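PDB 4RZK: small heat shock protein hsp20 family from Sulfolobus solfataricus, which probably binds unfolded proteins as a small heat shock chaperone of the stress response, and is represented here by its alpha-crystallin domain. Local coordinates for residues Val46-Ser51 / Gln55-Ile60; Ala11-Ile14 / Glu19-Val22. All blocks are in the same frame, centred on the assembly; numbering follows the deposited sequence.

Contact 1: residues Val46-Ser51 / Gln55-Ile60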
ATOM      1  N   VAL A  46      13.625  11.434   5.595  1.00 54.07           N
ATOM      2  CA  VAL A  46      12.313  12.064   5.571  1.00 55.03           C
ATOM      3  C   VAL A  46      11.547  11.803   4.283  1.00 53.52           C
ATOM      4  O   VAL A  46      12.010  12.140   3.194  1.00 52.57           O
ATOM      5  CB  VAL A  46      12.441  13.578   5.788  1.00 59.99           C
ATOM      6  CG1 VAL A  46      11.148  14.291   5.420  1.00 48.17           C
ATOM      7  CG2 VAL A  46      12.825  13.851   7.231  1.00 62.58           C
ATOM      8  N   ILE A  47      10.364  11.213   4.407  1.00 50.41           N
ATOM      9  CA  ILE A  47       9.543  10.848   3.255  1.00 52.39           C
ATOM     10  C   ILE A  47       8.191  11.553   3.205  1.00 51.09           C
ATOM     11  O   ILE A  47       7.433  11.516   4.152  1.00 51.09           O
ATOM     12  CB  ILE A  47       9.265   9.341   3.242  1.00 50.99           C
ATOM     13  CG1 ILE A  47      10.545   8.553   3.056  1.00 44.96           C
ATOM     14  CG2 ILE A  47       8.292   8.992   2.143  1.00 47.80           C
ATOM     15  CD1 ILE A  47      10.450   7.153   3.594  1.00 37.54           C
ATOM     16  N   THR A  48       7.895  12.181   2.076  1.00 51.92           N
ATOM     17  CA  THR A  48       6.641  12.880   1.879  1.00 46.90           C
ATOM     18  C   THR A  48       5.901  12.362   0.667  1.00 49.80           C
ATOM     19  O   THR A  48       6.438  12.383  -0.416  1.00 55.78           O
ATOM     20  CB  THR A  48       6.913  14.351   1.588  1.00 49.96           C
ATOM     21  OG1 THR A  48       6.996  15.073   2.811  1.00 65.75           O
ATOM     22  CG2 THR A  48       5.810  14.917   0.770  1.00 54.57           C
ATOM     23  N   ALA A  49       4.662  11.932   0.838  1.00 44.39           N
ATOM     24  CA  ALA A  49       3.854  11.489  -0.286  1.00 47.44           C
ATOM     25  C   ALA A  49       2.500  12.164  -0.311  1.00 51.31           C
ATOM     26  O   ALA A  49       1.800  12.167   0.676  1.00 56.80           O
ATOM     27  CB  ALA A  49       3.687   9.988  -0.245  1.00 48.00           C
ATOM     28  N   LYS A  50       2.138  12.747  -1.445  1.00 51.57           N
ATOM     29  CA  LYS A  50       0.881  13.478  -1.568  1.00 59.68           C
ATOM     30  C   LYS A  50       0.020  13.091  -2.763  1.00 59.42           C
ATOM     31  O   LYS A  50       0.492  12.983  -3.874  1.00 65.25           O
ATOM     32  CB  LYS A  50       1.150  14.976  -1.618  1.00 59.72           C
ATOM     33  CG  LYS A  50       0.566  15.752  -0.460  1.00 60.92           C
ATOM     34  CD  LYS A  50       1.576  16.747   0.071  1.00 63.31           C
ATOM     35  CE  LYS A  50       1.656  16.690   1.582  1.00 70.68           C
ATOM     36  NZ  LYS A  50       0.493  17.376   2.203  1.00 75.12           N
ATOM     37  N   SER A  51      -1.261  12.907  -2.522  1.00 53.69           N
ATOM     38  CA  SER A  51      -2.210  12.640  -3.579  1.00 61.22           C
ATOM     39  C   SER A  51      -3.534  13.110  -3.027  1.00 62.05           C
ATOM     40  O   SER A  51      -3.638  13.337  -1.840  1.00 62.98           O
ATOM     41  CB  SER A  51      -2.229  11.160  -3.930  1.00 56.90           C
ATOM     42  OG  SER A  51      -3.439  10.562  -3.547  1.00 58.27           O
ATOM     43  N   GLN A  55      -2.522  11.270   1.902  1.00 48.19           N
ATOM     44  CA  GLN A  55      -1.274  11.980   2.129  1.00 52.33           C
ATOM     45  C   GLN A  55      -0.435  11.375   3.263  1.00 50.98           C
ATOM     46  O   GLN A  55      -0.964  11.068   4.306  1.00 50.63           O
ATOM     47  CB  GLN A  55      -1.536  13.477   2.333  1.00 52.81           C
ATOM     48  CG  GLN A  55      -2.768  13.838   3.151  1.00 56.35           C
ATOM     49  CD  GLN A  55      -4.057  13.757   2.374  1.00 55.64           C
ATOM     50  OE1 GLN A  55      -4.173  14.294   1.288  1.00 55.93           O
ATOM     51  NE2 GLN A  55      -5.036  13.082   2.937  1.00 59.21           N
ATOM     52  N   TYR A  56       0.860  11.188   3.040  1.00 47.01           N
ATOM     53  CA  TYR A  56       1.725  10.576   4.039  1.00 45.71           C
ATOM     54  C   TYR A  56       2.945  11.415   4.340  1.00 45.65           C
ATOM     55  O   TYR A  56       3.485  12.052   3.466  1.00 46.13           O
ATOM     56  CB  TYR A  56       2.228   9.210   3.587  1.00 45.21           C
ATOM     57  CG  TYR A  56       1.220   8.265   2.996  1.00 47.40           C
ATOM     58  CD1 TYR A  56       0.764   7.185   3.713  1.00 47.35           C
ATOM     59  CD2 TYR A  56       0.768   8.420   1.708  1.00 46.60           C
ATOM     60  CE1 TYR A  56      -0.140   6.304   3.173  1.00 45.84           C
ATOM     61  CE2 TYR A  56      -0.131   7.543   1.164  1.00 47.84           C
ATOM     62  CZ  TYR A  56      -0.581   6.489   1.905  1.00 45.87           C
ATOM     63  OH  TYR A  56      -1.476   5.605   1.369  1.00 48.74           O
ATOM     64  N   TYR A  57       3.362  11.400   5.597  1.00 47.90           N
ATOM     65  CA  TYR A  57       4.647  11.926   6.006  1.00 49.09           C
ATOM     66  C   TYR A  57       5.272  10.983   7.009  1.00 46.11           C
ATOM     67  O   TYR A  57       4.614  10.541   7.923  1.00 46.91           O
ATOM     68  CB  TYR A  57       4.485  13.318   6.606  1.00 53.65           C
ATOM     69  CG  TYR A  57       5.735  13.916   7.186  1.00 56.66           C
ATOM     70  CD1 TYR A  57       6.514  14.788   6.453  1.00 59.12           C
ATOM     71  CD2 TYR A  57       6.122  13.631   8.473  1.00 59.49           C
ATOM     72  CE1 TYR A  57       7.656  15.345   6.990  1.00 55.88           C
ATOM     73  CE2 TYR A  57       7.260  14.179   9.010  1.00 62.28           C
ATOM     74  CZ  TYR A  57       8.018  15.034   8.264  1.00 60.69           C
ATOM     75  OH  TYR A  57       9.143  15.570   8.812  1.00 62.46           O
ATOM     76  N   LYS A  58       6.545  10.671   6.837  1.00 53.91           N
ATOM     77  CA  LYS A  58       7.259   9.874   7.817  1.00 53.55           C
ATOM     78  C   LYS A  58       8.672  10.373   7.995  1.00 57.85           C
ATOM     79  O   LYS A  58       9.291  10.826   7.058  1.00 56.95           O
ATOM     80  CB  LYS A  58       7.291   8.412   7.404  1.00 52.59           C
ATOM     81  CG  LYS A  58       8.114   7.533   8.317  1.00 51.30           C
ATOM     82  CD  LYS A  58       7.303   7.053   9.498  1.00 52.97           C
ATOM     83  CE  LYS A  58       7.721   5.665   9.929  1.00 50.60           C
ATOM     84  NZ  LYS A  58       7.545   5.473  11.385  1.00 58.53           N
ATOM     85  N   GLU A  59       9.187  10.284   9.207  1.00 58.35           N
ATOM     86  CA  GLU A  59      10.580  10.583   9.434  1.00 59.27           C
ATOM     87  C   GLU A  59      11.220   9.452  10.200  1.00 62.18           C
ATOM     88  O   GLU A  59      10.656   8.942  11.151  1.00 62.19           O
ATOM     89  CB  GLU A  59      10.758  11.937  10.104  1.00 57.40           C
ATOM     90  CG  GLU A  59      10.911  11.926  11.605  1.00 65.29           C
ATOM     91  CD  GLU A  59      10.924  13.328  12.165  1.00 76.55           C
ATOM     92  OE1 GLU A  59      10.986  13.481  13.395  1.00 80.88           O
ATOM     93  OE2 GLU A  59      10.863  14.276  11.365  1.00 67.04           O
ATOM     94  N   ILE A  60      12.387   9.034   9.744  1.00 61.26           N
ATOM     95  CA  ILE A  60      13.054   7.883  10.300  1.00 63.69           C
ATOM     96  C   ILE A  60      14.416   8.238  10.818  1.00 65.88           C
ATOM     97  O   ILE A  60      15.185   8.885  10.134  1.00 67.07           O
ATOM     98  CB  ILE A  60      13.282   6.816   9.237  1.00 61.47           C
ATOM     99  CG1 ILE A  60      11.976   6.115   8.887  1.00 54.79           C
ATOM    100  CG2 ILE A  60      14.310   5.823   9.727  1.00 54.47           C
ATOM    101  CD1 ILE A  60      11.515   6.390   7.480  1.00 52.03           C
TER

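Contact 2: residues Ala11-Ile14 / Glu19-Val22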
ATOM      1  N   ALA A  11       6.630   1.495   7.630  1.00 53.66           N
ATOM      2  CA  ALA A  11       8.002   1.564   7.189  1.00 51.06           C
ATOM      3  C   ALA A  11       8.842   0.537   7.906  1.00 55.24           C
ATOM      4  O   ALA A  11       8.688   0.334   9.091  1.00 67.95           O
ATOM      5  CB  ALA A  11       8.550   2.950   7.442  1.00 44.68           C
ATOM      6  N   ASP A  12       9.744  -0.105   7.189  1.00 55.99           N
ATOM      7  CA  ASP A  12      10.695  -0.984   7.822  1.00 61.06           C
ATOM      8  C   ASP A  12      12.079  -0.602   7.383  1.00 58.32           C
ATOM      9  O   ASP A  12      12.341  -0.502   6.206  1.00 60.33           O
ATOM     10  CB  ASP A  12      10.418  -2.424   7.439  1.00 69.04           C
ATOM     11  CG  ASP A  12      11.114  -3.397   8.340  1.00 75.93           C
ATOM     12  OD1 ASP A  12      11.370  -4.528   7.897  1.00 83.08           O
ATOM     13  OD2 ASP A  12      11.408  -3.032   9.489  1.00 76.23           O
ATOM     14  N   VAL A  13      12.982  -0.407   8.322  1.00 62.26           N
ATOM     15  CA  VAL A  13      14.334  -0.095   7.925  1.00 59.75           C
ATOM     16  C   VAL A  13      15.272  -1.238   8.261  1.00 60.36           C
ATOM     17  O   VAL A  13      15.297  -1.726   9.375  1.00 58.99           O
ATOM     18  CB  VAL A  13      14.821   1.213   8.550  1.00 56.95           C
ATOM     19  CG1 VAL A  13      14.168   1.433   9.893  1.00 56.70           C
ATOM     20  CG2 VAL A  13      16.326   1.208   8.675  1.00 64.17           C
ATOM     21  N   ILE A  14      15.981  -1.713   7.255  1.00 63.97           N
ATOM     22  CA  ILE A  14      16.900  -2.808   7.430  1.00 66.70           C
ATOM     23  C   ILE A  14      18.263  -2.411   6.902  1.00 69.70           C
ATOM     24  O   ILE A  14      18.383  -1.909   5.803  1.00 66.58           O
ATOM     25  CB  ILE A  14      16.415  -4.044   6.674  1.00 63.92           C
ATOM     26  CG1 ILE A  14      16.070  -5.163   7.648  1.00 77.56           C
ATOM     27  CG2 ILE A  14      17.470  -4.497   5.691  1.00 72.81           C
ATOM     28  CD1 ILE A  14      17.238  -5.640   8.483  1.00 77.90           C
ATOM     29  N   GLU A  19      25.156  -0.743   2.800  1.00 83.91           N
ATOM     30  CA  GLU A  19      23.846  -0.177   2.527  1.00 79.11           C
ATOM     31  C   GLU A  19      22.891  -0.184   3.705  1.00 79.09           C
ATOM     32  O   GLU A  19      22.967  -1.037   4.575  1.00 79.76           O
ATOM     33  CB  GLU A  19      23.206  -0.901   1.349  1.00 77.03           C
ATOM     34  CG  GLU A  19      23.912  -0.676   0.028  1.00 72.93           C
ATOM     35  CD  GLU A  19      23.445  -1.625  -1.053  1.00 77.32           C
ATOM     36  OE1 GLU A  19      22.815  -2.644  -0.727  1.00 75.08           O
ATOM     37  OE2 GLU A  19      23.711  -1.348  -2.237  1.00 80.16           O
ATOM     38  N   ILE A  20      21.987   0.785   3.710  1.00 75.99           N
ATOM     39  CA  ILE A  20      20.801   0.744   4.537  1.00 74.62           C
ATOM     40  C   ILE A  20      19.613   0.816   3.599  1.00 68.49           C
ATOM     41  O   ILE A  20      19.546   1.679   2.747  1.00 65.89           O
ATOM     42  CB  ILE A  20      20.713   1.933   5.493  1.00 67.12           C
ATOM     43  CG1 ILE A  20      21.642   1.743   6.678  1.00 65.77           C
ATOM     44  CG2 ILE A  20      19.297   2.080   6.004  1.00 64.51           C
ATOM     45  CD1 ILE A  20      21.423   2.762   7.768  1.00 67.45           C
ATOM     46  N   LYS A  21      18.672  -0.093   3.747  1.00 64.44           N
ATOM     47  CA  LYS A  21      17.538  -0.098   2.864  1.00 55.57           C
ATOM     48  C   LYS A  21      16.345   0.307   3.669  1.00 60.09           C
ATOM     49  O   LYS A  21      16.078  -0.274   4.703  1.00 60.14           O
ATOM     50  CB  LYS A  21      17.331  -1.472   2.225  1.00 62.09           C
ATOM     51  CG  LYS A  21      18.411  -1.863   1.229  0.50 69.67           C
ATOM     52  CD  LYS A  21      18.157  -3.245   0.651  0.50 68.77           C
ATOM     53  CE  LYS A  21      19.224  -3.627  -0.360  0.50 71.52           C
ATOM     54  NZ  LYS A  21      19.001  -4.989  -0.917  0.50 78.65           N
ATOM     55  N   VAL A  22      15.584   1.276   3.181  1.00 59.34           N
ATOM     56  CA  VAL A  22      14.359   1.676   3.858  1.00 54.27           C
ATOM     57  C   VAL A  22      13.145   1.396   2.995  1.00 46.59           C
ATOM     58  O   VAL A  22      13.109   1.766   1.844  1.00 48.71           O
ATOM     59  CB  VAL A  22      14.377   3.157   4.244  1.00 56.39           C
ATOM     60  CG1 VAL A  22      13.045   3.556   4.844  1.00 50.38           C
ATOM     61  CG2 VAL A  22      15.494   3.423   5.226  1.00 58.10           C
TER

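Contact 1: residues Val46-Ser51 / Gln55-Ile60
The backbone N of Y56 bonds to the carbonyl O of A49 at 2.7 Å. A49 N answers to Y56 O at 2.9 Å. I47 and K58 form the next hydrogen-bonded pair, joined N to O in both directions. The segments run antiparallel, at 177°.

The face of V46, T48 and Y57 carries a side-chain row. With CG anti to the backbone N (chi1 175°), the Y57 ring extends along its own strand toward E59. T48 OG1 meets the ring at its edge, 3.7 Å from Y57 CD1. V46 CG1 approaches obliquely, 4.0 Å from Y57 CE1. Y57 OH makes a weak hydrogen bond to E59 OE2. Without the ring, as with an alanine here, V46 CG1 and T48 OG1 would probably lose their contact and E59 its weak hydroxyl partner.

On the face of I47, A49 and Y56, A49 CB lies 3.8 Å from Y56 CD2. The terminal methyls I47 CD1 and I60 CD1 meet at 4.1 Å. Y56 OH is satisfied by P27 O.

This hairpin of strands 44-50 and 55-61 belongs to the alpha-crystallin beta-sandwich. Strand 34-39 flanks 44-50, through backbone hydrogen bonds of V46 to K37 and T48 to K35. Beyond 55-61 lies strand 6-16, whose R7 bonds to Q55 and Y57 through the backbone.

Contact 2: residues Ala11-Ile14 / Glu19-Val22
I14 and K21 face each other as an antiparallel hydrogen-bonded pair. K21 N gives its hydrogen to I14 O at 2.8 Å. I14 N gives its own to K21 O at 2.9 Å. The two bonds hold the peptide groups of both residues in one small ring. The strand segments run at 169° to each other.

V13 and V22 form the adjoining non-hydrogen-bonded pair. Their CA atoms are 4.4 Å apart, closer than those of I14 and K21, as fits a pair without bonds of its own.

The two strands, 6-16 and 19-25, make a beta hairpin of the alpha-crystallin domain. In this sheet 6-16 is also the neighbour of 55-61, and 19-25 is the neighbour of 79-85. The backbones of I20 and V22 bond to L84 and I82 on the side of 79-85. D12 bonds to V23 through the backbone, which carries the ladder further along the hairpin.

The apolar contacts gather around V13. V22 CG2 rests 4.0 Å from V13 CB, and the two valines lie side by side, pointing the same way. V22 CG1 is anti to the backbone N (chi1 176°), which leaves CG2 beside that N and turned to V13 CB. I20 lies alongside V13 in the same sense, with I20 CG2 4.1 Å from V13 CG2. I20 and V22 are buried, and they also pack on P63 and L62 respectively.

The face of I14 and K21 is more open. K21 CB passes 3.8 Å from I14 O, but its extended chain then leads away from segment 11-14. The I14 side chain likewise ends away from 19-22 and is exposed to solvent.

In the fold
Both contacts are antiparallel hairpin pairings within one alpha-crystallin domain. Their centres are about 15 Å apart, on opposite sides of the chain's centre. Strands 55-61 and 6-16 are neighbours, so the two pairings share one sheet. They touch where K58 CE packs on A11 CB at 3.8 Å and I60 CD1 on V22 CG1 at 4.2 Å. Each is partly buried. Contact 1 buries V46, I47, A49, Y56 and I60 and leaves K50 and E59 exposed. Contact 2 buries I20 and V22 on one strand, while D12 and I14 on the other are exposed. Contact 1 is the longer ladder and adds aromatic and hydroxyl groups; the side-chain packing of contact 2 is aliphatic.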